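Local coordinates for protein mialostatin (Ixodes ricinus, PDB 6ZTK) that inhibits cysteine cathepsins of the tick midgut and of the host, and so restrains the digestion of blood proteins, at residues R58-T63 with T90-S95; F84-S89 with A113-I118. All coordinates share one frame; numbering follows the deposited sequence.

Contact 1 of 2, residues R58-T63 with T90-S95. Unlike the reference sequence in segment 90-95: Ser95 (reference Thr).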
ATOM      1  N   ARG A  58       7.524  -4.261  13.399  1.00 21.65           N
ATOM      2  CA  ARG A  58       8.523  -3.654  12.517  1.00 21.34           C
ATOM      3  C   ARG A  58       9.345  -2.624  13.278  1.00 20.13           C
ATOM      4  O   ARG A  58       8.872  -2.096  14.299  1.00 21.98           O
ATOM      5  CB  ARG A  58       7.867  -2.940  11.335  1.00 20.47           C
ATOM      6  CG  ARG A  58       7.080  -3.821  10.358  1.00 21.63           C
ATOM      7  CD  ARG A  58       6.350  -2.915   9.384  1.00 22.47           C
ATOM      8  NE  ARG A  58       5.728  -3.616   8.263  1.00 27.30           N
ATOM      9  CZ  ARG A  58       4.608  -4.305   8.307  1.00 26.93           C
ATOM     10  NH1 ARG A  58       3.881  -4.350   9.399  1.00 27.85           N
ATOM     11  NH2 ARG A  58       4.150  -4.885   7.206  1.00 25.11           N
ATOM     12  N   GLU A  59      10.549  -2.330  12.804  1.00 19.56           N
ATOM     13  CA  GLU A  59      11.302  -1.119  13.208  1.00 18.29           C
ATOM     14  C   GLU A  59      11.106  -0.035  12.168  1.00 17.14           C
ATOM     15  O   GLU A  59      10.938   1.151  12.498  1.00 17.75           O
ATOM     16  CB  GLU A  59      12.783  -1.467  13.346  1.00 20.29           C
ATOM     17  CG  GLU A  59      13.631  -0.226  13.496  1.00 21.28           C
ATOM     18  CD  GLU A  59      15.099  -0.455  13.772  1.00 24.63           C
ATOM     19  OE1 GLU A  59      15.546  -1.595  13.577  1.00 26.28           O
ATOM     20  OE2 GLU A  59      15.743   0.527  14.153  1.00 25.40           O
ATOM     21  N   TYR A  60      11.112  -0.428  10.901  1.00 17.98           N
ATOM     22  CA  TYR A  60      10.993   0.484   9.764  1.00 16.36           C
ATOM     23  C   TYR A  60       9.649   0.345   9.057  1.00 16.04           C
ATOM     24  O   TYR A  60       9.156  -0.798   8.912  1.00 16.99           O
ATOM     25  CB  TYR A  60      12.102   0.260   8.716  1.00 17.47           C
ATOM     26  CG  TYR A  60      13.500   0.473   9.212  1.00 19.00           C
ATOM     27  CD1 TYR A  60      14.235  -0.547   9.794  1.00 22.12           C
ATOM     28  CD2 TYR A  60      14.053   1.715   9.081  1.00 20.31           C
ATOM     29  CE1 TYR A  60      15.529  -0.327  10.240  1.00 25.59           C
ATOM     30  CE2 TYR A  60      15.356   1.950   9.521  1.00 22.11           C
ATOM     31  CZ  TYR A  60      16.084   0.928  10.089  1.00 25.11           C
ATOM     32  OH  TYR A  60      17.371   1.200  10.506  1.00 32.55           O
ATOM     33  N   TYR A  61       9.078   1.461   8.590  1.00 15.15           N
ATOM     34  CA  TYR A  61       8.012   1.375   7.582  1.00 14.71           C
ATOM     35  C   TYR A  61       8.486   0.553   6.376  1.00 16.31           C
ATOM     36  O   TYR A  61       9.645   0.716   5.934  1.00 16.28           O
ATOM     37  CB  TYR A  61       7.484   2.730   7.127  1.00 13.74           C
ATOM     38  CG  TYR A  61       6.679   3.462   8.164  1.00 15.15           C
ATOM     39  CD1 TYR A  61       5.384   3.084   8.456  1.00 14.78           C
ATOM     40  CD2 TYR A  61       7.209   4.556   8.808  1.00 14.65           C
ATOM     41  CE1 TYR A  61       4.624   3.793   9.391  1.00 14.59           C
ATOM     42  CE2 TYR A  61       6.489   5.275   9.739  1.00 14.45           C
ATOM     43  CZ  TYR A  61       5.188   4.872  10.042  1.00 15.51           C
ATOM     44  OH  TYR A  61       4.466   5.563  11.003  1.00 16.28           O
ATOM     45  N   ASP A  62       7.595  -0.285   5.838  1.00 15.16           N
ATOM     46  CA  ASP A  62       7.777  -0.683   4.420  1.00 15.03           C
ATOM     47  C   ASP A  62       7.498   0.494   3.509  1.00 14.88           C
ATOM     48  O   ASP A  62       6.785   1.475   3.866  1.00 17.12           O
ATOM     49  CB  ASP A  62       6.891  -1.881   4.092  1.00 16.70           C
ATOM     50  CG  ASP A  62       7.403  -3.100   4.771  1.00 21.34           C
ATOM     51  OD1 ASP A  62       8.666  -3.256   4.913  1.00 19.80           O
ATOM     52  OD2 ASP A  62       6.484  -3.857   5.261  1.00 27.20           O
ATOM     53  N   THR A  63       7.898   0.360   2.229  1.00 13.99           N
ATOM     54  CA  THR A  63       7.449   1.247   1.183  1.00 14.32           C
ATOM     55  C   THR A  63       7.109   0.434  -0.066  1.00 13.41           C
ATOM     56  O   THR A  63       7.443  -0.756  -0.096  1.00 15.54           O
ATOM     57  CB  THR A  63       8.456   2.384   0.905  1.00 15.02           C
ATOM     58  OG1 THR A  63       7.835   3.351   0.076  1.00 17.36           O
ATOM     59  CG2 THR A  63       9.738   1.904   0.252  1.00 16.91           C
ATOM     60  N   THR A  90      13.693   3.375   4.711  1.00 17.90           N
ATOM     61  CA  THR A  90      14.681   3.969   5.653  1.00 18.80           C
ATOM     62  C   THR A  90      14.020   4.703   6.805  1.00 20.04           C
ATOM     63  O   THR A  90      14.777   5.260   7.622  1.00 21.27           O
ATOM     64  CB  THR A  90      15.596   4.919   4.886  1.00 18.94           C
ATOM     65  OG1 THR A  90      14.815   5.943   4.290  1.00 20.89           O
ATOM     66  CG2 THR A  90      16.403   4.146   3.860  1.00 23.76           C
ATOM     67  N   CYS A  91      12.703   4.776   6.864  1.00 18.36           N
ATOM     68  CA  CYS A  91      11.979   5.537   7.921  1.00 17.70           C
ATOM     69  C   CYS A  91      11.764   4.643   9.152  1.00 18.02           C
ATOM     70  O   CYS A  91      11.012   3.635   9.075  1.00 17.53           O
ATOM     71  CB  CYS A  91      10.623   5.999   7.482  1.00 19.28           C
ATOM     72  SG  CYS A  91      10.621   7.426   6.367  1.00 22.50           S
ATOM     73  N   LYS A  92      12.356   4.997  10.302  1.00 17.21           N
ATOM     74  CA  LYS A  92      12.092   4.300  11.574  1.00 16.57           C
ATOM     75  C   LYS A  92      10.721   4.764  12.083  1.00 16.67           C
ATOM     76  O   LYS A  92      10.467   5.949  12.203  1.00 18.61           O
ATOM     77  CB  LYS A  92      13.170   4.623  12.614  1.00 18.80           C
ATOM     78  CG  LYS A  92      14.470   3.948  12.305  1.00 21.97           C
ATOM     79  CD  LYS A  92      15.553   4.318  13.270  1.00 27.89           C
ATOM     80  CE  LYS A  92      16.844   3.605  12.943  1.00 31.90           C
ATOM     81  NZ  LYS A  92      17.891   4.036  13.900  1.00 40.14           N
ATOM     82  N   ILE A  93       9.853   3.823  12.408  1.00 15.20           N
ATOM     83  CA  ILE A  93       8.472   4.188  12.840  1.00 14.64           C
ATOM     84  C   ILE A  93       8.485   4.999  14.166  1.00 14.56           C
ATOM     85  O   ILE A  93       7.716   5.929  14.311  1.00 15.10           O
ATOM     86  CB  ILE A  93       7.711   2.874  13.011  1.00 14.52           C
ATOM     87  CG1 ILE A  93       7.522   2.183  11.665  1.00 14.09           C
ATOM     88  CG2 ILE A  93       6.374   3.087  13.732  1.00 15.18           C
ATOM     89  CD1 ILE A  93       7.206   0.706  11.764  1.00 15.43           C
ATOM     90  N   GLU A  94       9.330   4.578  15.093  1.00 15.26           N
ATOM     91  CA  GLU A  94       9.333   5.145  16.469  1.00 15.58           C
ATOM     92  C   GLU A  94      10.149   6.447  16.521  1.00 21.12           C
ATOM     93  O   GLU A  94      10.483   6.891  17.611  1.00 23.68           O
ATOM     94  CB  GLU A  94       9.844   4.094  17.443  1.00 16.64           C
ATOM     95  CG  GLU A  94       8.932   2.887  17.585  1.00 17.66           C
ATOM     96  CD  GLU A  94       9.663   1.656  18.101  1.00 20.36           C
ATOM     97  OE1 GLU A  94      10.333   0.948  17.284  1.00 19.88           O
ATOM     98  OE2 GLU A  94       9.627   1.402  19.329  1.00 18.59           O
ATOM     99  N   SER A  95      10.592   6.989  15.402  1.00 25.28           N
ATOM    100  CA  SER A  95      11.156   8.371  15.369  1.00 23.13           C
ATOM    101  C   SER A  95      10.084   9.461  15.411  1.00 24.54           C
ATOM    102  O   SER A  95      10.414  10.713  15.385  1.00 24.37           O
ATOM    103  CB  SER A  95      11.978   8.516  14.132  1.00 25.65           C
ATOM    104  OG  SER A  95      11.083   8.494  13.046  1.00 27.74           O
TER
HETATM  105  O   HOH W   1      11.121   2.228  14.979  1.00 17.38           O
HETATM  106  O   HOH W   2       5.894   7.161  12.584  1.00 18.44           O
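Ile93 lies across one face of the Tyr61 ring, its CG1 a CH-pi donor 3.6 Å from the ring centroid and 6° off the normal. With CG1 anti to its own carbonyl carbon (chi1 -67°), the branch sits over the ring centre, while CD1 runs on to the CB of Arg58, 3.7 Å away. At the rim of the same ring, in its plane, Cys91 CB approaches CD2. Two backbone hydrogen bonds flank the non-hydrogen-bonded antiparallel pair Tyr60-Lys92: Ile93 N to Glu59 O is 2.9 Å and nearly straight, whereas Tyr61 N to Cys91 O is more bent at the hydrogen (144°). Water adds two bridges, from Glu59 O to Glu94 N and OE1, and from Tyr61 OH to Ile93 O. Lys92 runs side by side with Tyr60 and with Glu59; its CE is 3.5 Å from Tyr60 OH, but NZ stays 4.1 Å from Glu59 OE2, longer than a salt bridge. Within 58-63, Arg58 NE and NH2 both grip Asp62 OD2, in the guanidinium plane. The chemistry implies a hairpin end held mainly by two backbone bonds, the Ile93-Tyr61 contact and aliphatic packing of Lys92 beside Tyr60, the Glu59-Lys92 attraction probably adding modestly.

Contact 2 of 2, residues F84-S89 with A113-I118; sequences FTTTQS and AVCTSI
Phe84 meets Cys115 as an antiparallel hydrogen-bonded pair, and has more surface buried by the contact than any other residue of the two segments. Its CG stands between the backbone N and the carbonyl carbon (chi1 51°). Cys115 CB lies over one face of the Phe84 ring, 3.8 Å from CE1, as a CH-pi contact 27° off the normal, and Ser117 CB comes to the ring edge near CE2. Helix 41-52 packs on the same ring through Ala47 and Val51. Cys115 directs SG, disulfide-bonded to Cys135, obliquely past the ring, 5.4 Å from its centroid, and also against Thr86, 4.0 Å from CG2. The backbones of this pair are tied twice, by Phe84 N to Cys115 O at 2.9 Å and by Cys115 N to Phe84 O at 2.8 Å. Thr86 pairs likewise with Ala113: its N donates to Ala113 O, the return bond from Ala113 N to Thr86 O is longer at 3.3 Å, and OG1 lies 3.4 Å from Ala113 CB. Phe84, Thr86, Ala113 and Cys115 thus share one sheet face, and Phe84 and Thr86 meet the helix there, as in the cystatin fold, an antiparallel sheet wrapped round a single helix.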
ATOM      1  N   PHE A  84       0.651  -5.124  -4.657  1.00 12.59           N
ATOM      2  CA  PHE A  84       1.880  -4.349  -4.855  1.00 12.19           C
ATOM      3  C   PHE A  84       3.038  -4.997  -4.152  1.00 11.38           C
ATOM      4  O   PHE A  84       2.875  -5.706  -3.155  1.00 12.81           O
ATOM      5  CB  PHE A  84       1.642  -2.913  -4.356  1.00 12.81           C
ATOM      6  CG  PHE A  84       1.078  -2.803  -2.974  1.00 13.35           C
ATOM      7  CD1 PHE A  84       1.880  -2.735  -1.837  1.00 14.34           C
ATOM      8  CD2 PHE A  84      -0.279  -2.801  -2.839  1.00 14.42           C
ATOM      9  CE1 PHE A  84       1.343  -2.685  -0.562  1.00 15.19           C
ATOM     10  CE2 PHE A  84      -0.830  -2.774  -1.576  1.00 15.39           C
ATOM     11  CZ  PHE A  84      -0.021  -2.709  -0.439  1.00 15.01           C
ATOM     12  N   THR A  85       4.242  -4.763  -4.646  1.00 12.14           N
ATOM     13  CA  THR A  85       5.457  -5.229  -3.972  1.00 12.10           C
ATOM     14  C   THR A  85       5.955  -4.185  -2.969  1.00 13.06           C
ATOM     15  O   THR A  85       5.758  -2.975  -3.223  1.00 13.35           O
ATOM     16  CB  THR A  85       6.561  -5.580  -4.998  1.00 13.06           C
ATOM     17  OG1 THR A  85       6.761  -4.429  -5.814  1.00 13.87           O
ATOM     18  CG2 THR A  85       6.151  -6.769  -5.811  1.00 12.75           C
ATOM     19  N   THR A  86       6.565  -4.619  -1.898  1.00 13.12           N
ATOM     20  CA  THR A  86       7.116  -3.759  -0.849  1.00 13.08           C
ATOM     21  C   THR A  86       8.575  -4.141  -0.558  1.00 15.24           C
ATOM     22  O   THR A  86       9.006  -5.281  -0.854  1.00 15.79           O
ATOM     23  CB  THR A  86       6.291  -3.754   0.452  1.00 13.61           C
ATOM     24  OG1 THR A  86       6.353  -5.031   1.085  1.00 15.80           O
ATOM     25  CG2 THR A  86       4.859  -3.363   0.158  1.00 15.08           C
ATOM     26  N   THR A  87       9.257  -3.266   0.147  1.00 14.58           N
ATOM     27  CA  THR A  87      10.598  -3.513   0.705  1.00 16.05           C
ATOM     28  C   THR A  87      10.751  -2.578   1.904  1.00 16.74           C
ATOM     29  O   THR A  87       9.961  -1.631   2.005  1.00 16.64           O
ATOM     30  CB  THR A  87      11.650  -3.261  -0.390  1.00 17.84           C
ATOM     31  OG1 THR A  87      12.869  -3.930  -0.011  1.00 17.48           O
ATOM     32  CG2 THR A  87      11.812  -1.819  -0.721  1.00 16.22           C
ATOM     33  N   GLN A  88      11.722  -2.876   2.754  1.00 15.56           N
ATOM     34  CA  GLN A  88      11.967  -2.059   3.955  1.00 17.41           C
ATOM     35  C   GLN A  88      12.326  -0.646   3.513  1.00 17.23           C
ATOM     36  O   GLN A  88      13.195  -0.471   2.598  1.00 17.30           O
ATOM     37  CB  GLN A  88      13.071  -2.701   4.784  1.00 17.97           C
ATOM     38  CG  GLN A  88      13.286  -2.056   6.140  1.00 23.00           C
ATOM     39  CD  GLN A  88      14.353  -2.810   6.909  1.00 25.76           C
ATOM     40  OE1 GLN A  88      14.099  -3.917   7.419  1.00 33.40           O
ATOM     41  NE2 GLN A  88      15.530  -2.230   6.968  1.00 30.30           N
ATOM     42  N   SER A  89      11.719   0.375   4.129  1.00 17.16           N
ATOM     43  CA  SER A  89      12.098   1.783   3.886  1.00 16.59           C
ATOM     44  C   SER A  89      13.176   2.175   4.902  1.00 17.41           C
ATOM     45  O   SER A  89      13.471   1.422   5.819  1.00 17.75           O
ATOM     46  CB  SER A  89      10.961   2.775   3.982  1.00 18.96           C
ATOM     47  OG  SER A  89      10.696   3.123   5.353  1.00 15.81           O
ATOM     48  N   ALA A 113       8.377  -8.441  -0.192  1.00 16.36           N
ATOM     49  CA  ALA A 113       7.016  -8.952   0.055  1.00 15.54           C
ATOM     50  C   ALA A 113       6.139  -8.562  -1.118  1.00 14.07           C
ATOM     51  O   ALA A 113       6.405  -7.544  -1.785  1.00 14.33           O
ATOM     52  CB  ALA A 113       6.451  -8.399   1.321  1.00 16.95           C
ATOM     53  N   VAL A 114       5.122  -9.372  -1.352  1.00 13.99           N
ATOM     54  CA  VAL A 114       4.027  -9.039  -2.283  1.00 15.29           C
ATOM     55  C   VAL A 114       2.752  -9.003  -1.453  1.00 12.92           C
ATOM     56  O   VAL A 114       2.455  -9.974  -0.750  1.00 15.87           O
ATOM     57  CB  VAL A 114       3.913  -9.994  -3.479  1.00 16.17           C
ATOM     58  CG1 VAL A 114       3.892 -11.423  -3.105  1.00 19.53           C
ATOM     59  CG2 VAL A 114       2.782  -9.603  -4.395  1.00 17.80           C
ATOM     60  N   CYS A 115       2.083  -7.864  -1.496  1.00 13.14           N
ATOM     61  CA  CYS A 115       0.970  -7.605  -0.576  1.00 13.29           C
ATOM     62  C   CYS A 115      -0.316  -7.301  -1.348  1.00 14.06           C
ATOM     63  O   CYS A 115      -0.315  -6.710  -2.437  1.00 13.04           O
ATOM     64  CB  CYS A 115       1.327  -6.395   0.233  1.00 14.24           C
ATOM     65  SG  CYS A 115       2.827  -6.609   1.225  1.00 17.36           S
ATOM     66  N   THR A 116      -1.411  -7.708  -0.767  1.00 13.85           N
ATOM     67  CA  THR A 116      -2.755  -7.357  -1.213  1.00 13.36           C
ATOM     68  C   THR A 116      -3.412  -6.579  -0.093  1.00 13.18           C
ATOM     69  O   THR A 116      -3.440  -7.084   1.062  1.00 14.07           O
ATOM     70  CB  THR A 116      -3.549  -8.609  -1.602  1.00 15.49           C
ATOM     71  OG1 THR A 116      -2.834  -9.239  -2.690  1.00 18.22           O
ATOM     72  CG2 THR A 116      -4.935  -8.269  -2.072  1.00 16.60           C
ATOM     73  N   SER A 117      -4.017  -5.446  -0.412  1.00 12.61           N
ATOM     74  CA  SER A 117      -4.714  -4.611   0.594  1.00 12.72           C
ATOM     75  C   SER A 117      -6.008  -4.107   0.001  1.00 13.12           C
ATOM     76  O   SER A 117      -6.016  -3.699  -1.150  1.00 13.52           O
ATOM     77  CB  SER A 117      -3.832  -3.469   1.019  1.00 13.50           C
ATOM     78  OG  SER A 117      -4.464  -2.662   2.004  1.00 13.70           O
ATOM     79  N   ILE A 118      -7.097  -4.198   0.793  1.00 12.93           N
ATOM     80  CA  ILE A 118      -8.373  -3.583   0.398  1.00 13.84           C
ATOM     81  C   ILE A 118      -8.570  -2.296   1.199  1.00 14.69           C
ATOM     82  O   ILE A 118      -8.466  -2.356   2.416  1.00 14.19           O
ATOM     83  CB  ILE A 118      -9.530  -4.550   0.592  1.00 15.80           C
ATOM     84  CG1 ILE A 118      -9.347  -5.756  -0.324  1.00 17.15           C
ATOM     85  CG2 ILE A 118     -10.816  -3.829   0.316  1.00 17.69           C
ATOM     86  CD1 ILE A 118     -10.318  -6.886  -0.035  1.00 19.26           C
TER

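How the contacts relate
Strand 78-92 serves both contacts: its end near Lys92 pairs with Tyr60 in contact 1, and residues 84-86 pair with 113-115 in contact 2. The two centres lie 14 Å apart. They also touch directly, through probable hydrogen bonds from Ser89 OG to Tyr61 O (2.7 Å) and from Thr63 N to Thr87 O (2.9 Å), so strand 60-74 continues alongside 78-92 from one contact into the other. Contact 1 sits at the surface, whereas contact 2 is nearer the chain centre. Each holds one half of a disulfide, that of contact 1 running from Cys91 to Cys104. The bound Triton X-100 fragment is about 11 Å from the Ser117 side chain of contact 2.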